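Local coordinates for protein phosphoribosylaminoimidazole-succinocarboxamide synthase (Pyrococcus horikoshii, PDB 4O86) that catalyses the ATP-dependent joining of L-aspartate to the carboxylate of 5-amino-1-(5-phospho-D-ribosyl)imidazole-4-carboxylate, a ligase step of de novo purine biosynthesis, at residues K38-K43 with D211-D216; W47-L52 with E191-T196. All coordinates share one frame; numbering follows the deposited sequence.

Contact 1: K38-K43 with D211-D216; sequences KKARFK and DVFRFD. With CDP (cytidine-5'-diphosphate), chain C; C5P (cytidine-5'-monophosphate), chain D; PO4 (phosphate ion), chain B.
Strand 38-41, one half of a two-stranded antiparallel ribbon with strand 30-33, packs against the short helix 211-214 beside the cytidine-nucleotide site; Lys38, Ala40 and Phe42 gather round the ring of Phe213. The Lys38 chain runs fully extended past this ring, in the opposite sense to the phenylalanine side chain, with CG 3.7 Å from Phe213 CZ. With CG anti to the backbone N (chi1 -173°) and every later torsion near 180°, the ammonium group is carried to the end of the helix. There Lys38 NZ donates to Phe213 O at 2.8 Å, nearly along the C=O axis, and more weakly to Arg214 O. It also forms a salt bridge to Asp216 OD1 at 2.8 Å, approaching from above the carboxylate plane. One lysine thus ties together two carbonyls at the C-terminal end of the helix and an acid just beyond it. Phe42 turns its edge toward the face of Phe213 in an offset edge-to-face pair, the centroids 5.7 Å apart and the planes at 78°; Ala40 CB adds an apolar contact to Phe213 CE1 at 3.8 Å. Leu220 of helix 220-232 touches both phenylalanines. Arg214 leaves the helix with CB directed away from the strand: its NE and NH1 both donate to O4 of a phosphate ion, probably from the crystallisation liquor, NH1 also reaches O2' of the cytidine nucleotide, modelled as di- or monophosphate, and NH2 bridges to Asp211 OD1 at 2.8 Å. Asp211 OD2 pairs with Arg198, which also hydrogen-bonds the nucleotide. Such clustered arginines are consistent with a site for an anionic nucleotide.

Contact 2: W47-L52 with E191-T196; sequences WLNAQL and EISPDT. With CDP (cytidine-5'-diphosphate), chain C; C5P (cytidine-5'-monophosphate), chain D.
Asn49, on helix 45-62, lays its amide against the turn formed by Ser193, Pro194 and Asp195. Its CG stands anti to the carbonyl carbon (chi1 -73°), which swings the amide toward the loop; OD1 then lies 3.6 Å from Ser193 CB and 3.4 Å from Pro194 CD. This oxygen is buried among carbons and finds no polar partner in the model. On the other branch, Asn49 ND2 lies 3.3 Å from Asp195 CG, and the amide and carboxylate planes are 70° apart. The Asp195 carboxylate is held by Lys45, through a salt bridge at OD1, and by Tyr224, hydrogen-bonded at OD2. One turn along the helix, Leu52 meets the proline ring at about a right angle, its CD1 3.6 Å from Pro194 CD. Ser193 OG sits between its own backbone N and carbonyl carbon (chi1 68°), a rotamer that lets it donate to Glu191 OE1 at 2.6 Å, above the carboxylate plane, while accepting from Asp195 N at 3.2 Å. With an alanine in place of this serine, Glu191 OE1 and Asp195 N would probably lose their shared hydroxyl, although Lys13 would still hold Glu191 through OE2. Backbone N of Ser193 is held in turn by Thr196 OG1 at 3.1 Å. The bond from Asp195 N to Ser193 OG defines an ST turn, set in the buried loop between strands 186-188 and 197-201, whose Thr196 end meets O2 of the bound cytidine nucleotide.

Overall arrangement
The two contacts lie side by side, their centres about 15 Å apart, and strand 38-41 of contact 1 is followed in the chain by helix 45-62 of contact 2. Their closest approach is a packing contact, Arg214 NH1 to Asp195 O at 3.9 Å, beside the ribose of the cytidine nucleotide, which both contacts touch. Contact 2 is buried, its centre about 8 Å from that of the chain, whereas contact 1 is partly buried at about 17 Å. The Glu191 side chain lies about 5 Å from both the magnesium ion and ADP, while Thr196 CA is 3.4 Å from O2 of the cytidine nucleotide. Glu191 and Thr196 thus place the two ends of loop 191-196 at the two sites.

Contact 1: K38-K43 with D211-D216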
ATOM      1  N   LYS A  38       8.084  23.699  -0.964  1.00 38.30           N
ATOM      2  CA  LYS A  38       7.527  24.835  -1.698  1.00 34.66           C
ATOM      3  C   LYS A  38       6.500  25.569  -0.829  1.00 34.27           C
ATOM      4  O   LYS A  38       5.585  24.949  -0.294  1.00 32.91           O
ATOM      5  CB  LYS A  38       6.878  24.366  -3.007  1.00 33.37           C
ATOM      6  CG  LYS A  38       6.426  25.498  -3.916  1.00 31.19           C
ATOM      7  CD  LYS A  38       5.981  24.984  -5.278  1.00 31.00           C
ATOM      8  CE  LYS A  38       5.605  26.146  -6.193  1.00 30.92           C
ATOM      9  NZ  LYS A  38       5.316  25.716  -7.594  1.00 30.32           N
ATOM     10  N   LYS A  39       6.646  26.887  -0.696  1.00 33.71           N
ATOM     11  CA  LYS A  39       5.753  27.681   0.162  1.00 32.60           C
ATOM     12  C   LYS A  39       5.397  29.008  -0.475  1.00 30.93           C
ATOM     13  O   LYS A  39       6.231  29.634  -1.124  1.00 30.68           O
ATOM     14  CB  LYS A  39       6.403  27.978   1.514  1.00 34.52           C
ATOM     15  CG  LYS A  39       6.612  26.801   2.447  1.00 36.51           C
ATOM     16  CD  LYS A  39       7.417  27.269   3.651  1.00 40.35           C
ATOM     17  CE  LYS A  39       8.013  26.103   4.427  1.00 42.20           C
ATOM     18  NZ  LYS A  39       9.141  26.550   5.295  1.00 47.69           N
ATOM     19  N   ALA A  40       4.157  29.435  -0.266  1.00 30.35           N
ATOM     20  CA  ALA A  40       3.687  30.770  -0.636  1.00 30.46           C
ATOM     21  C   ALA A  40       2.456  31.098   0.201  1.00 31.01           C
ATOM     22  O   ALA A  40       1.889  30.217   0.855  1.00 31.99           O
ATOM     23  CB  ALA A  40       3.361  30.845  -2.126  1.00 30.30           C
ATOM     24  N   ARG A  41       2.061  32.368   0.198  1.00 31.60           N
ATOM     25  CA  ARG A  41       0.831  32.802   0.846  1.00 32.85           C
ATOM     26  C   ARG A  41      -0.089  33.390  -0.210  1.00 31.68           C
ATOM     27  O   ARG A  41       0.353  34.152  -1.067  1.00 30.72           O
ATOM     28  CB  ARG A  41       1.102  33.873   1.911  1.00 34.89           C
ATOM     29  CG  ARG A  41       2.255  33.593   2.868  1.00 37.43           C
ATOM     30  CD  ARG A  41       2.353  34.681   3.933  1.00 40.08           C
ATOM     31  NE  ARG A  41       1.235  34.630   4.881  1.00 42.66           N
ATOM     32  CZ  ARG A  41       0.101  35.322   4.775  1.00 43.15           C
ATOM     33  NH1 ARG A  41      -0.094  36.154   3.759  1.00 45.71           N
ATOM     34  NH2 ARG A  41      -0.847  35.181   5.694  1.00 43.13           N
ATOM     35  N   PHE A  42      -1.367  33.042  -0.137  1.00 30.22           N
ATOM     36  CA  PHE A  42      -2.355  33.579  -1.059  1.00 31.61           C
ATOM     37  C   PHE A  42      -3.500  34.235  -0.301  1.00 32.32           C
ATOM     38  O   PHE A  42      -4.299  33.553   0.349  1.00 33.32           O
ATOM     39  CB  PHE A  42      -2.877  32.473  -1.984  1.00 31.63           C
ATOM     40  CG  PHE A  42      -1.831  31.914  -2.903  1.00 31.37           C
ATOM     41  CD1 PHE A  42      -1.567  32.523  -4.131  1.00 31.41           C
ATOM     42  CD2 PHE A  42      -1.105  30.780  -2.545  1.00 30.43           C
ATOM     43  CE1 PHE A  42      -0.599  32.009  -4.988  1.00 31.76           C
ATOM     44  CE2 PHE A  42      -0.136  30.267  -3.396  1.00 32.04           C
ATOM     45  CZ  PHE A  42       0.122  30.885  -4.619  1.00 30.75           C
ATOM     46  N   LYS A  43      -3.566  35.563  -0.378  1.00 33.06           N
ATOM     47  CA  LYS A  43      -4.607  36.327   0.302  1.00 32.17           C
ATOM     48  C   LYS A  43      -5.978  35.844  -0.138  1.00 30.72           C
ATOM     49  O   LYS A  43      -6.272  35.795  -1.330  1.00 30.47           O
ATOM     50  CB  LYS A  43      -4.452  37.828   0.030  1.00 35.49           C
ATOM     51  CG  LYS A  43      -5.552  38.701   0.624  1.00 37.26           C
ATOM     52  CD  LYS A  43      -5.484  38.729   2.142  1.00 38.23           C
ATOM     53  CE  LYS A  43      -6.685  39.443   2.737  1.00 39.33           C
ATOM     54  NZ  LYS A  43      -6.569  39.500   4.222  1.00 39.82           N
ATOM     55  N   ASP A 211      -3.097  21.858  -7.469  1.00 19.87           N
ATOM     56  CA  ASP A 211      -2.165  21.532  -8.565  1.00 20.29           C
ATOM     57  C   ASP A 211      -1.691  22.789  -9.321  1.00 21.26           C
ATOM     58  O   ASP A 211      -0.565  22.842  -9.805  1.00 22.01           O
ATOM     59  CB  ASP A 211      -2.779  20.515  -9.535  1.00 19.09           C
ATOM     60  CG  ASP A 211      -2.617  19.064  -9.058  1.00 18.90           C
ATOM     61  OD1 ASP A 211      -1.904  18.807  -8.064  1.00 18.29           O
ATOM     62  OD2 ASP A 211      -3.198  18.172  -9.695  1.00 18.04           O
ATOM     63  N   VAL A 212      -2.561  23.792  -9.406  1.00 23.00           N
ATOM     64  CA  VAL A 212      -2.215  25.123  -9.932  1.00 25.28           C
ATOM     65  C   VAL A 212      -0.992  25.723  -9.204  1.00 25.80           C
ATOM     66  O   VAL A 212      -0.072  26.239  -9.842  1.00 25.49           O
ATOM     67  CB  VAL A 212      -3.450  26.050  -9.879  1.00 26.41           C
ATOM     68  CG1 VAL A 212      -3.074  27.507 -10.130  1.00 26.88           C
ATOM     69  CG2 VAL A 212      -4.512  25.571 -10.878  1.00 25.47           C
ATOM     70  N   PHE A 213      -0.977  25.618  -7.874  1.00 25.97           N
ATOM     71  CA  PHE A 213       0.193  25.980  -7.071  1.00 25.64           C
ATOM     72  C   PHE A 213       1.344  24.971  -7.185  1.00 26.92           C
ATOM     73  O   PHE A 213       2.512  25.372  -7.305  1.00 26.36           O
ATOM     74  CB  PHE A 213      -0.212  26.193  -5.608  1.00 25.16           C
ATOM     75  CG  PHE A 213       0.948  26.342  -4.655  1.00 25.59           C
ATOM     76  CD1 PHE A 213       1.877  27.372  -4.800  1.00 25.55           C
ATOM     77  CD2 PHE A 213       1.100  25.458  -3.591  1.00 25.46           C
ATOM     78  CE1 PHE A 213       2.939  27.507  -3.911  1.00 26.13           C
ATOM     79  CE2 PHE A 213       2.159  25.593  -2.694  1.00 26.32           C
ATOM     80  CZ  PHE A 213       3.080  26.617  -2.854  1.00 25.54           C
ATOM     81  N   ARG A 214       1.031  23.673  -7.151  1.00 27.16           N
ATOM     82  CA  ARG A 214       2.079  22.639  -7.237  1.00 28.15           C
ATOM     83  C   ARG A 214       2.946  22.763  -8.502  1.00 29.33           C
ATOM     84  O   ARG A 214       4.172  22.697  -8.417  1.00 27.66           O
ATOM     85  CB  ARG A 214       1.495  21.220  -7.153  1.00 26.88           C
ATOM     86  CG  ARG A 214       1.098  20.774  -5.751  1.00 26.42           C
ATOM     87  CD  ARG A 214       0.380  19.438  -5.810  1.00 25.67           C
ATOM     88  NE  ARG A 214      -0.254  19.099  -4.537  1.00 24.82           N
ATOM     89  CZ  ARG A 214      -1.561  18.901  -4.354  1.00 24.33           C
ATOM     90  NH1 ARG A 214      -1.998  18.603  -3.137  1.00 22.69           N
ATOM     91  NH2 ARG A 214      -2.429  18.985  -5.370  1.00 22.64           N
ATOM     92  N   PHE A 215       2.301  22.936  -9.659  1.00 30.96           N
ATOM     93  CA  PHE A 215       3.008  22.890 -10.946  1.00 34.40           C
ATOM     94  C   PHE A 215       2.926  24.193 -11.749  1.00 36.31           C
ATOM     95  O   PHE A 215       3.129  24.186 -12.965  1.00 38.32           O
ATOM     96  CB  PHE A 215       2.530  21.691 -11.785  1.00 33.52           C
ATOM     97  CG  PHE A 215       2.543  20.388 -11.036  1.00 34.09           C
ATOM     98  CD1 PHE A 215       3.750  19.783 -10.678  1.00 33.94           C
ATOM     99  CD2 PHE A 215       1.350  19.774 -10.662  1.00 33.56           C
ATOM    100  CE1 PHE A 215       3.764  18.591  -9.972  1.00 33.29           C
ATOM    101  CE2 PHE A 215       1.359  18.585  -9.950  1.00 33.87           C
ATOM    102  CZ  PHE A 215       2.569  17.992  -9.607  1.00 33.44           C
ATOM    103  N   ASP A 216       2.630  25.297 -11.058  1.00 37.76           N
ATOM    104  CA  ASP A 216       2.634  26.640 -11.650  1.00 39.00           C
ATOM    105  C   ASP A 216       1.753  26.737 -12.894  1.00 38.65           C
ATOM    106  O   ASP A 216       2.192  27.173 -13.963  1.00 38.97           O
ATOM    107  CB  ASP A 216       4.071  27.092 -11.954  1.00 40.33           C
ATOM    108  CG  ASP A 216       4.905  27.280 -10.699  1.00 41.91           C
ATOM    109  OD1 ASP A 216       4.336  27.377  -9.589  1.00 41.76           O
ATOM    110  OD2 ASP A 216       6.141  27.337 -10.824  1.00 44.16           O
TER
HETATM  111  O3B CDP C 502       1.587  14.341  -3.911  0.50 15.93           O
HETATM  112  PB  CDP C 502       0.153  14.386  -4.364  0.50 16.39           P
HETATM  113  O1B CDP C 502      -0.641  15.481  -3.674  0.50 15.98           O
HETATM  114  O2B CDP C 502      -0.044  14.290  -5.853  0.50 15.41           O
HETATM  115  O3A CDP C 502      -0.461  13.011  -3.770  0.50 16.19           O
HETATM  116  PA  CDP C 502      -1.675  12.176  -4.429  0.50 16.32           P
HETATM  117  O1A CDP C 502      -1.733  10.825  -3.757  0.50 16.70           O
HETATM  118  O2A CDP C 502      -1.576  12.196  -5.940  0.50 16.40           O
HETATM  119  O5' CDP C 502      -2.957  13.038  -3.984  0.50 16.38           O
HETATM  120  C5' CDP C 502      -4.242  12.436  -3.859  0.50 16.84           C
HETATM  121  C4' CDP C 502      -5.245  13.484  -3.398  0.50 17.53           C
HETATM  122  O4' CDP C 502      -5.139  13.674  -1.988  0.50 17.87           O
HETATM  123  C3' CDP C 502      -4.951  14.834  -4.030  0.50 17.96           C
HETATM  124  O3' CDP C 502      -6.189  15.487  -4.333  0.50 17.74           O
HETATM  125  C2' CDP C 502      -4.230  15.628  -2.973  0.50 18.19           C
HETATM  126  O2' CDP C 502      -4.608  17.002  -3.107  0.50 18.72           O
HETATM  127  C1' CDP C 502      -4.739  15.015  -1.677  0.50 18.49           C
HETATM  128  N1  CDP C 502      -3.723  14.957  -0.615  0.50 18.99           N
HETATM  129  C2  CDP C 502      -3.855  15.769   0.533  0.50 18.88           C
HETATM  130  O2  CDP C 502      -4.823  16.552   0.631  0.50 18.46           O
HETATM  131  N3  CDP C 502      -2.931  15.701   1.522  0.50 19.21           N
HETATM  132  C4  CDP C 502      -1.883  14.855   1.426  0.50 19.57           C
HETATM  133  N4  CDP C 502      -0.966  14.801   2.418  0.50 20.38           N
HETATM  134  C5  CDP C 502      -1.735  14.042   0.305  0.50 19.54           C
HETATM  135  C6  CDP C 502      -2.687  14.109  -0.713  0.50 19.45           C
HETATM  136  O3P C5P D 503      -0.480  13.062  -4.115  0.50 16.44           O
HETATM  137  P   C5P D 503      -1.623  12.128  -4.415  0.50 16.37           P
HETATM  138  O1P C5P D 503      -2.015  12.040  -5.873  0.50 16.30           O
HETATM  139  O2P C5P D 503      -1.486  10.774  -3.762  0.50 16.62           O
HETATM  140  O5' C5P D 503      -2.880  12.855  -3.723  0.50 16.46           O
HETATM  141  C5' C5P D 503      -4.212  12.386  -3.925  0.50 16.91           C
HETATM  142  C4' C5P D 503      -5.208  13.431  -3.440  0.50 17.57           C
HETATM  143  O4' C5P D 503      -5.111  13.587  -2.024  0.50 17.89           O
HETATM  144  C3' C5P D 503      -4.915  14.796  -4.041  0.50 18.03           C
HETATM  145  O3' C5P D 503      -6.153  15.443  -4.356  0.50 17.81           O
HETATM  146  C2' C5P D 503      -4.228  15.580  -2.953  0.50 18.24           C
HETATM  147  O2' C5P D 503      -4.631  16.950  -3.070  0.50 18.83           O
HETATM  148  C1' C5P D 503      -4.749  14.932  -1.680  0.50 18.52           C
HETATM  149  N1  C5P D 503      -3.754  14.878  -0.598  0.50 19.00           N
HETATM  150  C2  C5P D 503      -3.873  15.736   0.518  0.50 18.87           C
HETATM  151  N3  C5P D 503      -2.965  15.672   1.522  0.50 19.18           N
HETATM  152  C4  C5P D 503      -1.946  14.787   1.468  0.50 19.48           C
HETATM  153  C5  C5P D 503      -1.812  13.930   0.380  0.50 19.48           C
HETATM  154  C6  C5P D 503      -2.747  13.992  -0.652  0.50 19.42           C
HETATM  155  O2  C5P D 503      -4.815  16.554   0.576  0.50 18.47           O
HETATM  156  N4  C5P D 503      -1.045  14.733   2.475  0.50 20.28           N
HETATM  157  P   PO4 B 501       1.332  18.324  -1.397  1.00 61.88           P
HETATM  158  O1  PO4 B 501       1.858  18.871  -0.087  1.00 63.56           O
HETATM  159  O2  PO4 B 501       2.476  18.086  -2.360  1.00 56.30           O
HETATM  160  O3  PO4 B 501       0.558  17.042  -1.148  1.00 63.37           O
HETATM  161  O4  PO4 B 501       0.401  19.348  -1.988  1.00 61.80           O

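Contact 2: W47-L52 with E191-T196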
ATOM      1  N   TRP A  47     -10.151  31.909   3.492  1.00 28.64           N
ATOM      2  CA  TRP A  47     -11.580  32.179   3.340  1.00 28.86           C
ATOM      3  C   TRP A  47     -12.257  31.218   2.409  1.00 28.32           C
ATOM      4  O   TRP A  47     -13.289  30.643   2.755  1.00 28.97           O
ATOM      5  CB  TRP A  47     -11.814  33.608   2.862  1.00 30.76           C
ATOM      6  CG  TRP A  47     -13.248  34.058   3.005  1.00 32.34           C
ATOM      7  CD1 TRP A  47     -13.839  34.686   4.107  1.00 33.80           C
ATOM      8  CD2 TRP A  47     -14.331  33.919   2.018  1.00 33.49           C
ATOM      9  NE1 TRP A  47     -15.172  34.944   3.874  1.00 34.00           N
ATOM     10  CE2 TRP A  47     -15.535  34.504   2.641  1.00 34.04           C
ATOM     11  CE3 TRP A  47     -14.428  33.388   0.733  1.00 33.97           C
ATOM     12  CZ2 TRP A  47     -16.760  34.547   1.980  1.00 33.13           C
ATOM     13  CZ3 TRP A  47     -15.674  33.432   0.081  1.00 34.27           C
ATOM     14  CH2 TRP A  47     -16.807  34.003   0.689  1.00 33.36           C
ATOM     15  N   LEU A  48     -11.684  31.034   1.222  1.00 26.61           N
ATOM     16  CA  LEU A  48     -12.248  30.134   0.218  1.00 25.19           C
ATOM     17  C   LEU A  48     -12.329  28.690   0.712  1.00 25.35           C
ATOM     18  O   LEU A  48     -13.388  28.063   0.623  1.00 26.99           O
ATOM     19  CB  LEU A  48     -11.468  30.221  -1.102  1.00 24.47           C
ATOM     20  CG  LEU A  48     -11.675  31.527  -1.892  1.00 24.18           C
ATOM     21  CD1 LEU A  48     -10.471  31.835  -2.776  1.00 22.73           C
ATOM     22  CD2 LEU A  48     -12.966  31.520  -2.704  1.00 23.45           C
ATOM     23  N   ASN A  49     -11.220  28.178   1.248  1.00 23.55           N
ATOM     24  CA  ASN A  49     -11.162  26.816   1.784  1.00 22.80           C
ATOM     25  C   ASN A  49     -12.183  26.565   2.905  1.00 22.49           C
ATOM     26  O   ASN A  49     -12.833  25.512   2.931  1.00 21.69           O
ATOM     27  CB  ASN A  49      -9.735  26.479   2.239  1.00 21.75           C
ATOM     28  CG  ASN A  49      -8.789  26.250   1.074  1.00 21.04           C
ATOM     29  OD1 ASN A  49      -9.204  26.203  -0.080  1.00 20.13           O
ATOM     30  ND2 ASN A  49      -7.510  26.099   1.375  1.00 21.37           N
ATOM     31  N   ALA A  50     -12.330  27.543   3.802  1.00 22.68           N
ATOM     32  CA  ALA A  50     -13.331  27.485   4.878  1.00 22.85           C
ATOM     33  C   ALA A  50     -14.748  27.382   4.330  1.00 23.45           C
ATOM     34  O   ALA A  50     -15.514  26.512   4.742  1.00 24.61           O
ATOM     35  CB  ALA A  50     -13.210  28.689   5.803  1.00 21.71           C
ATOM     36  N   GLN A  51     -15.082  28.268   3.395  1.00 23.99           N
ATOM     37  CA  GLN A  51     -16.425  28.342   2.835  1.00 24.65           C
ATOM     38  C   GLN A  51     -16.766  27.067   2.097  1.00 23.31           C
ATOM     39  O   GLN A  51     -17.861  26.524   2.246  1.00 23.60           O
ATOM     40  CB  GLN A  51     -16.555  29.528   1.868  1.00 26.05           C
ATOM     41  CG  GLN A  51     -16.389  30.896   2.512  1.00 28.76           C
ATOM     42  CD  GLN A  51     -17.400  31.145   3.609  1.00 30.56           C
ATOM     43  OE1 GLN A  51     -18.606  31.018   3.399  1.00 32.76           O
ATOM     44  NE2 GLN A  51     -16.912  31.492   4.790  1.00 32.01           N
ATOM     45  N   LEU A  52     -15.827  26.607   1.283  1.00 21.84           N
ATOM     46  CA  LEU A  52     -16.047  25.408   0.499  1.00 21.23           C
ATOM     47  C   LEU A  52     -16.187  24.161   1.379  1.00 19.65           C
ATOM     48  O   LEU A  52     -16.971  23.263   1.061  1.00 19.47           O
ATOM     49  CB  LEU A  52     -14.954  25.253  -0.555  1.00 21.38           C
ATOM     50  CG  LEU A  52     -15.031  26.345  -1.634  1.00 21.31           C
ATOM     51  CD1 LEU A  52     -13.784  26.329  -2.504  1.00 21.52           C
ATOM     52  CD2 LEU A  52     -16.282  26.214  -2.493  1.00 21.34           C
ATOM     53  N   GLU A 191     -10.887  18.820   6.587  1.00 16.39           N
ATOM     54  CA  GLU A 191     -11.382  19.783   5.620  1.00 16.45           C
ATOM     55  C   GLU A 191     -11.729  19.103   4.313  1.00 16.48           C
ATOM     56  O   GLU A 191     -11.254  17.998   4.033  1.00 16.52           O
ATOM     57  CB  GLU A 191     -10.334  20.893   5.365  1.00 16.92           C
ATOM     58  CG  GLU A 191      -9.117  20.454   4.544  1.00 18.19           C
ATOM     59  CD  GLU A 191      -8.138  21.582   4.222  1.00 18.48           C
ATOM     60  OE1 GLU A 191      -8.478  22.477   3.439  1.00 19.22           O
ATOM     61  OE2 GLU A 191      -7.002  21.563   4.719  1.00 19.34           O
ATOM     62  N   ILE A 192     -12.554  19.775   3.509  1.00 16.45           N
ATOM     63  CA  ILE A 192     -12.746  19.394   2.118  1.00 16.81           C
ATOM     64  C   ILE A 192     -12.684  20.675   1.295  1.00 16.83           C
ATOM     65  O   ILE A 192     -13.611  21.481   1.310  1.00 16.42           O
ATOM     66  CB  ILE A 192     -14.085  18.651   1.859  1.00 16.68           C
ATOM     67  CG1 ILE A 192     -14.250  17.446   2.791  1.00 16.71           C
ATOM     68  CG2 ILE A 192     -14.149  18.194   0.412  1.00 16.84           C
ATOM     69  CD1 ILE A 192     -15.579  16.732   2.647  1.00 16.72           C
ATOM     70  N   SER A 193     -11.582  20.845   0.572  1.00 16.81           N
ATOM     71  CA  SER A 193     -11.329  22.078  -0.146  1.00 16.86           C
ATOM     72  C   SER A 193     -10.547  21.791  -1.442  1.00 17.04           C
ATOM     73  O   SER A 193     -10.166  20.638  -1.691  1.00 17.11           O
ATOM     74  CB  SER A 193     -10.566  23.036   0.768  1.00 16.36           C
ATOM     75  OG  SER A 193      -9.263  22.558   1.014  1.00 16.69           O
ATOM     76  N   PRO A 194     -10.302  22.835  -2.271  1.00 17.37           N
ATOM     77  CA  PRO A 194      -9.414  22.664  -3.435  1.00 16.73           C
ATOM     78  C   PRO A 194      -7.963  22.342  -3.045  1.00 16.78           C
ATOM     79  O   PRO A 194      -7.174  21.951  -3.914  1.00 17.21           O
ATOM     80  CB  PRO A 194      -9.490  24.031  -4.139  1.00 17.02           C
ATOM     81  CG  PRO A 194     -10.760  24.643  -3.653  1.00 16.45           C
ATOM     82  CD  PRO A 194     -10.854  24.206  -2.218  1.00 16.56           C
ATOM     83  N   ASP A 195      -7.616  22.507  -1.763  1.00 16.90           N
ATOM     84  CA  ASP A 195      -6.345  22.010  -1.213  1.00 16.99           C
ATOM     85  C   ASP A 195      -6.296  20.480  -1.143  1.00 16.70           C
ATOM     86  O   ASP A 195      -5.244  19.874  -1.341  1.00 17.41           O
ATOM     87  CB  ASP A 195      -6.104  22.561   0.203  1.00 17.66           C
ATOM     88  CG  ASP A 195      -5.339  23.881   0.207  1.00 18.14           C
ATOM     89  OD1 ASP A 195      -4.768  24.225   1.258  1.00 17.45           O
ATOM     90  OD2 ASP A 195      -5.298  24.564  -0.841  1.00 18.62           O
ATOM     91  N   THR A 196      -7.434  19.860  -0.853  1.00 16.11           N
ATOM     92  CA  THR A 196      -7.462  18.427  -0.533  1.00 16.02           C
ATOM     93  C   THR A 196      -8.201  17.573  -1.579  1.00 15.97           C
ATOM     94  O   THR A 196      -8.430  16.382  -1.357  1.00 15.24           O
ATOM     95  CB  THR A 196      -8.003  18.180   0.903  1.00 15.83           C
ATOM     96  OG1 THR A 196      -9.288  18.776   1.038  1.00 15.31           O
ATOM     97  CG2 THR A 196      -7.072  18.806   1.941  1.00 16.31           C
TER
HETATM   98  O3B CDP C 502       1.587  14.341  -3.911  0.50 15.93           O
HETATM   99  PB  CDP C 502       0.153  14.386  -4.364  0.50 16.39           P
HETATM  100  O1B CDP C 502      -0.641  15.481  -3.674  0.50 15.98           O
HETATM  101  O2B CDP C 502      -0.044  14.290  -5.853  0.50 15.41           O
HETATM  102  O3A CDP C 502      -0.461  13.011  -3.770  0.50 16.19           O
HETATM  103  PA  CDP C 502      -1.675  12.176  -4.429  0.50 16.32           P
HETATM  104  O1A CDP C 502      -1.733  10.825  -3.757  0.50 16.70           O
HETATM  105  O2A CDP C 502      -1.576  12.196  -5.940  0.50 16.40           O
HETATM  106  O5' CDP C 502      -2.957  13.038  -3.984  0.50 16.38           O
HETATM  107  C5' CDP C 502      -4.242  12.436  -3.859  0.50 16.84           C
HETATM  108  C4' CDP C 502      -5.245  13.484  -3.398  0.50 17.53           C
HETATM  109  O4' CDP C 502      -5.139  13.674  -1.988  0.50 17.87           O
HETATM  110  C3' CDP C 502      -4.951  14.834  -4.030  0.50 17.96           C
HETATM  111  O3' CDP C 502      -6.189  15.487  -4.333  0.50 17.74           O
HETATM  112  C2' CDP C 502      -4.230  15.628  -2.973  0.50 18.19           C
HETATM  113  O2' CDP C 502      -4.608  17.002  -3.107  0.50 18.72           O
HETATM  114  C1' CDP C 502      -4.739  15.015  -1.677  0.50 18.49           C
HETATM  115  N1  CDP C 502      -3.723  14.957  -0.615  0.50 18.99           N
HETATM  116  C2  CDP C 502      -3.855  15.769   0.533  0.50 18.88           C
HETATM  117  O2  CDP C 502      -4.823  16.552   0.631  0.50 18.46           O
HETATM  118  N3  CDP C 502      -2.931  15.701   1.522  0.50 19.21           N
HETATM  119  C4  CDP C 502      -1.883  14.855   1.426  0.50 19.57           C
HETATM  120  N4  CDP C 502      -0.966  14.801   2.418  0.50 20.38           N
HETATM  121  C5  CDP C 502      -1.735  14.042   0.305  0.50 19.54           C
HETATM  122  C6  CDP C 502      -2.687  14.109  -0.713  0.50 19.45           C
HETATM  123  O3P C5P D 503      -0.480  13.062  -4.115  0.50 16.44           O
HETATM  124  P   C5P D 503      -1.623  12.128  -4.415  0.50 16.37           P
HETATM  125  O1P C5P D 503      -2.015  12.040  -5.873  0.50 16.30           O
HETATM  126  O2P C5P D 503      -1.486  10.774  -3.762  0.50 16.62           O
HETATM  127  O5' C5P D 503      -2.880  12.855  -3.723  0.50 16.46           O
HETATM  128  C5' C5P D 503      -4.212  12.386  -3.925  0.50 16.91           C
HETATM  129  C4' C5P D 503      -5.208  13.431  -3.440  0.50 17.57           C
HETATM  130  O4' C5P D 503      -5.111  13.587  -2.024  0.50 17.89           O
HETATM  131  C3' C5P D 503      -4.915  14.796  -4.041  0.50 18.03           C
HETATM  132  O3' C5P D 503      -6.153  15.443  -4.356  0.50 17.81           O
HETATM  133  C2' C5P D 503      -4.228  15.580  -2.953  0.50 18.24           C
HETATM  134  O2' C5P D 503      -4.631  16.950  -3.070  0.50 18.83           O
HETATM  135  C1' C5P D 503      -4.749  14.932  -1.680  0.50 18.52           C
HETATM  136  N1  C5P D 503      -3.754  14.878  -0.598  0.50 19.00           N
HETATM  137  C2  C5P D 503      -3.873  15.736   0.518  0.50 18.87           C
HETATM  138  N3  C5P D 503      -2.965  15.672   1.522  0.50 19.18           N
HETATM  139  C4  C5P D 503      -1.946  14.787   1.468  0.50 19.48           C
HETATM  140  C5  C5P D 503      -1.812  13.930   0.380  0.50 19.48           C
HETATM  141  C6  C5P D 503      -2.747  13.992  -0.652  0.50 19.42           C
HETATM  142  O2  C5P D 503      -4.815  16.554   0.576  0.50 18.47           O
HETATM  143  N4  C5P D 503      -1.045  14.733   2.475  0.50 20.28           N